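Local atomic coordinates of cellulose-binding protein (Saccharophagus degradans, PDB entry 2X32), a protein that binds a long-chain polyisoprenoid diphosphate through its YceI-like domain and is implicated in plant cell wall breakdown. Residues L139-A143 and A144-L148. Residues are numbered along the deposited sequence; the frame is centred on the assembly and turned at random. Where two conformers were deposited one is given.
With OTP ((2E,6E,10E,14E,18E,22E,26E)-3,7,11,15,19,23,27,31-octamethyldotriaconta-2,6,10,14,18,22,26,30-octaenyl trihydrogen diphosphate), chain C.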
ATOM      1  N   LEU A 139      -9.008   5.154   2.200  1.00 13.67           N
ATOM      2  CA  LEU A 139      -7.747   5.457   2.893  1.00 13.27           C
ATOM      3  C   LEU A 139      -7.035   6.492   2.032  1.00 13.27           C
ATOM      4  O   LEU A 139      -6.750   6.213   0.872  1.00 15.17           O
ATOM      5  CB  LEU A 139      -6.894   4.196   3.005  1.00 13.49           C
ATOM      6  CG  LEU A 139      -5.476   4.341   3.616  1.00 12.69           C
ATOM      7  CD1 LEU A 139      -5.498   5.064   4.991  1.00 16.59           C
ATOM      8  CD2 LEU A 139      -4.821   2.931   3.740  1.00 17.09           C
ATOM      9  N   LEU A 140      -6.789   7.692   2.554  1.00 11.89           N
ATOM     10  CA  LEU A 140      -6.204   8.763   1.763  0.50 12.34           C
ATOM     11  C   LEU A 140      -4.808   9.035   2.261  1.00 12.96           C
ATOM     12  O   LEU A 140      -4.593   9.149   3.490  1.00 15.87           O
ATOM     13  CB  LEU A 140      -7.051  10.026   1.926  0.50 12.15           C
ATOM     14  CG  LEU A 140      -8.536   9.918   1.567  0.50 12.19           C
ATOM     15  CD1 LEU A 140      -9.293  11.125   2.144  0.50 14.54           C
ATOM     16  CD2 LEU A 140      -8.715   9.734   0.018  0.50 11.32           C
ATOM     17  N   ILE A 141      -3.861   9.157   1.344  1.00 10.88           N
ATOM     18  CA  ILE A 141      -2.482   9.534   1.639  1.00 11.17           C
ATOM     19  C   ILE A 141      -2.266  10.944   1.102  1.00  8.90           C
ATOM     20  O   ILE A 141      -2.711  11.282  -0.023  1.00  9.49           O
ATOM     21  CB  ILE A 141      -1.464   8.622   0.860  1.00 11.36           C
ATOM     22  CG1 ILE A 141      -1.476   7.205   1.417  1.00 16.63           C
ATOM     23  CG2 ILE A 141      -0.048   9.245   0.869  1.00 14.32           C
ATOM     24  CD1 ILE A 141      -0.981   7.170   2.887  1.00 17.15           C
ATOM     25  N   LYS A 142      -1.590  11.773   1.882  1.00  8.22           N
ATOM     26  CA  LYS A 142      -1.246  13.121   1.455  1.00  8.42           C
ATOM     27  C   LYS A 142       0.213  13.151   1.017  1.00  7.65           C
ATOM     28  O   LYS A 142       1.099  12.754   1.776  1.00  7.47           O
ATOM     29  CB  LYS A 142      -1.478  14.109   2.626  1.00  9.45           C
ATOM     30  CG  LYS A 142      -2.961  14.261   2.963  1.00 14.31           C
ATOM     31  CD  LYS A 142      -3.299  15.396   3.883  1.00 22.44           C
ATOM     32  CE  LYS A 142      -4.860  15.582   3.969  1.00 27.52           C
ATOM     33  NZ  LYS A 142      -5.521  15.399   2.598  1.00 31.41           N
ATOM     34  N   ALA A 143       0.463  13.554  -0.222  1.00  7.12           N
ATOM     35  CA  ALA A 143       1.844  13.542  -0.722  1.00  6.52           C
ATOM     36  C   ALA A 143       2.826  14.321   0.148  1.00  7.25           C
ATOM     37  O   ALA A 143       3.974  13.916   0.286  1.00  6.76           O
ATOM     38  CB  ALA A 143       1.869  14.088  -2.151  1.00  7.86           C
ATOM     39  N   ALA A 144       2.355  15.421   0.734  1.00  7.49           N
ATOM     40  CA  ALA A 144       3.205  16.248   1.554  1.00  8.31           C
ATOM     41  C   ALA A 144       3.693  15.542   2.813  1.00  8.23           C
ATOM     42  O   ALA A 144       4.818  15.837   3.301  1.00 10.47           O
ATOM     43  CB  ALA A 144       2.537  17.534   1.871  1.00 10.11           C
ATOM     44  N   ASP A 145       2.939  14.551   3.285  1.00  7.83           N
ATOM     45  CA  ASP A 145       3.382  13.780   4.441  1.00  7.22           C
ATOM     46  C   ASP A 145       4.656  12.964   4.179  1.00  7.85           C
ATOM     47  O   ASP A 145       5.334  12.516   5.121  1.00  7.91           O
ATOM     48  CB  ASP A 145       2.266  12.891   4.939  1.00  7.98           C
ATOM     49  CG  ASP A 145       1.209  13.651   5.698  1.00  6.93           C
ATOM     50  OD1 ASP A 145       1.497  14.824   6.089  1.00 10.12           O
ATOM     51  OD2 ASP A 145       0.069  13.121   5.781  1.00 10.64           O
ATOM     52  N   TYR A 146       4.955  12.702   2.894  1.00  6.09           N
ATOM     53  CA  TYR A 146       6.155  11.936   2.528  1.00  6.07           C
ATOM     54  C   TYR A 146       7.101  12.689   1.594  1.00  5.41           C
ATOM     55  O   TYR A 146       7.873  12.070   0.863  1.00  6.31           O
ATOM     56  CB  TYR A 146       5.727  10.551   1.924  1.00  5.03           C
ATOM     57  CG  TYR A 146       4.818   9.792   2.866  1.00  4.75           C
ATOM     58  CD1 TYR A 146       5.358   8.983   3.838  1.00  6.74           C
ATOM     59  CD2 TYR A 146       3.433  10.001   2.885  1.00  8.50           C
ATOM     60  CE1 TYR A 146       4.584   8.341   4.780  1.00  7.13           C
ATOM     61  CE2 TYR A 146       2.655   9.338   3.817  1.00  8.52           C
ATOM     62  CZ  TYR A 146       3.243   8.505   4.746  1.00  7.80           C
ATOM     63  OH  TYR A 146       2.515   7.874   5.772  1.00 13.69           O
ATOM     64  N   SER A 147       7.053  14.027   1.619  1.00  5.15           N
ATOM     65  CA  SER A 147       7.891  14.904   0.817  1.00  5.52           C
ATOM     66  C   SER A 147       7.781  14.575  -0.680  1.00  6.05           C
ATOM     67  O   SER A 147       8.771  14.563  -1.378  1.00  6.42           O
ATOM     68  CB  SER A 147       9.335  14.830   1.315  1.00  6.27           C
ATOM     69  OG  SER A 147       9.353  15.348   2.650  1.00 13.73           O
ATOM     70  N   LEU A 148       6.558  14.253  -1.112  1.00  4.83           N
ATOM     71  CA  LEU A 148       6.301  13.864  -2.526  1.00  5.21           C
ATOM     72  C   LEU A 148       5.687  14.988  -3.365  1.00  6.39           C
ATOM     73  O   LEU A 148       5.417  14.817  -4.524  1.00  7.20           O
ATOM     74  CB  LEU A 148       5.411  12.616  -2.613  1.00  6.62           C
ATOM     75  CG  LEU A 148       6.094  11.325  -2.246  1.00  5.83           C
ATOM     76  CD1 LEU A 148       5.081  10.163  -2.121  1.00  7.37           C
ATOM     77  CD2 LEU A 148       7.210  10.958  -3.287  1.00  8.52           C
TER
HETATM   78  O7  OTP C1174      -2.593  14.569 -18.898  0.50 32.14           O
HETATM   79  P2  OTP C1174      -1.346  13.999 -19.522  0.50 29.91           P
HETATM   80  O5  OTP C1174      -0.577  15.020 -20.341  0.50 31.96           O
HETATM   81  O6  OTP C1174      -1.539  12.671 -20.203  0.50 29.44           O
HETATM   82  O4  OTP C1174      -0.356  13.738 -18.228  1.00 32.65           O
HETATM   83  P1  OTP C1174       0.114  12.310 -17.635  1.00 31.70           P
HETATM   84  O2  OTP C1174      -1.064  11.815 -16.817  1.00 33.32           O
HETATM   85  O3  OTP C1174       0.866  11.429 -18.611  1.00 37.61           O
HETATM   86  O1  OTP C1174       1.178  12.611 -16.453  1.00 30.72           O
HETATM   87  C40 OTP C1174       0.671  13.217 -15.247  1.00 23.59           C
HETATM   88  C39 OTP C1174       0.909  12.299 -14.041  1.00 20.06           C
HETATM   89  C37 OTP C1174      -0.018  12.025 -13.143  1.00 16.74           C
HETATM   90  C38 OTP C1174      -1.475  12.505 -13.144  1.00 17.55           C
HETATM   91  C36 OTP C1174       0.339  11.143 -11.950  1.00 17.38           C
HETATM   92  C35 OTP C1174       0.451  11.875 -10.638  1.00 18.06           C
HETATM   93  C34 OTP C1174       0.713  10.893  -9.480  1.00 17.41           C
HETATM   94  C32 OTP C1174       0.251  11.022  -8.230  1.00 13.20           C
HETATM   95  C33 OTP C1174      -0.682  12.115  -7.832  1.00 14.32           C
HETATM   96  C31 OTP C1174       0.569   9.890  -7.242  1.00 13.34           C
HETATM   97  C30 OTP C1174       1.267  10.248  -5.955  1.00 13.68           C
HETATM   98  C29 OTP C1174       1.416   9.043  -5.032  1.00 11.86           C
HETATM   99  C27 OTP C1174       1.325   9.095  -3.707  1.00 10.61           C
HETATM  100  C28 OTP C1174       1.174  10.377  -2.892  1.00 13.01           C
HETATM  101  C26 OTP C1174       1.324   7.832  -2.874  1.00 10.32           C
HETATM  102  C25 OTP C1174       1.353   6.518  -3.624  1.00  8.88           C
HETATM  103  C24 OTP C1174       0.926   5.298  -2.790  1.00  9.27           C
HETATM  104  C22 OTP C1174       1.739   4.406  -2.229  1.00  8.65           C
HETATM  105  C23 OTP C1174       3.234   4.335  -2.418  1.00 10.54           C
HETATM  106  C21 OTP C1174       1.121   3.329  -1.385  1.00  8.95           C
HETATM  107  C20 OTP C1174       1.430   3.480   0.128  1.00 12.14           C
HETATM  108  C19 OTP C1174       0.854   2.356   0.990  1.00  9.21           C
HETATM  109  C17 OTP C1174      -0.217   2.436   1.778  1.00  8.99           C
HETATM  110  C18 OTP C1174      -0.966   3.676   2.124  1.00 11.92           C
HETATM  111  C16 OTP C1174      -0.749   1.158   2.410  1.00  8.54           C
HETATM  112  C15 OTP C1174      -0.744   1.203   3.910  1.00  7.86           C
HETATM  113  C14 OTP C1174      -0.928  -0.170   4.507  1.00  8.57           C
HETATM  114  C12 OTP C1174      -1.608  -0.435   5.650  1.00  8.65           C
HETATM  115  C13 OTP C1174      -2.331   0.657   6.436  1.00 13.39           C
HETATM  116  C11 OTP C1174      -1.713  -1.814   6.216  1.00  7.24           C
HETATM  117  C10 OTP C1174      -1.213  -2.938   5.401  1.00  8.19           C
HETATM  118  C9  OTP C1174      -1.573  -4.342   5.889  1.00  8.40           C
HETATM  119  C7  OTP C1174      -0.755  -5.214   6.501  1.00  7.54           C
HETATM  120  C8  OTP C1174       0.734  -5.036   6.720  1.00  7.25           C
HETATM  121  C6  OTP C1174      -1.348  -6.519   6.977  1.00  6.38           C
HETATM  122  C5  OTP C1174      -1.717  -6.532   8.448  1.00  8.10           C
HETATM  123  C4  OTP C1174      -2.211  -7.871   8.913  1.00  9.13           C
HETATM  124  C2  OTP C1174      -3.188  -8.020   9.813  1.00  8.20           C
HETATM  125  C3  OTP C1174      -3.952  -6.966  10.537  1.00 11.22           C
HETATM  126  C1  OTP C1174      -3.562  -9.421  10.208  1.00  8.78           C
HETATM  127  O   HOH W   1      -0.905  11.016   4.556  1.00 11.32           O
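K142 and A143 offer their carbonyl oxygens to D145, Y146 and L148, so that strand 130-142 of the curled antiparallel sheet ends in a short 3-10 turn closed by a Schellman motif ahead of helix 149-158. This exit illustrates how a strand can change course while keeping pocket-facing side chains on the ligand. D145 N reaches K142 O at 3.0 Å, a bent i to i+3 bond (141° at the hydrogen). A143 O takes two donors from opposite faces of its carbonyl plane, Y146 N and L148 N, the latter straighter, at 159°. The L148 bond, a weak one from S147 N to A144 O and the positive phi of S147 define the motif. A bridging water accepts from K142 N and donates to D145 OD2, 2.6 Å away, tying the carboxylate to the strand.

Two apolar contacts accompany these bonds beside the polyisoprenoid pocket. A143 CB meets L148 CB at 3.9 Å, and both residues border the ligand methyl C28, L148 through CD1. I141 works in two directions: chi1 of -70° puts CG2 anti to the backbone N, obliquely 4.0 Å from Y146 CE2, whereas CG1 and CD1 turn to the prenyl chain. With this side chain cut back to an alanine, ligand atom C18 would probably lose a neighbour and the Y146 ring one support. At that ring's edge, near its plane, K142 O lies 3.8 Å from Y146 CD2.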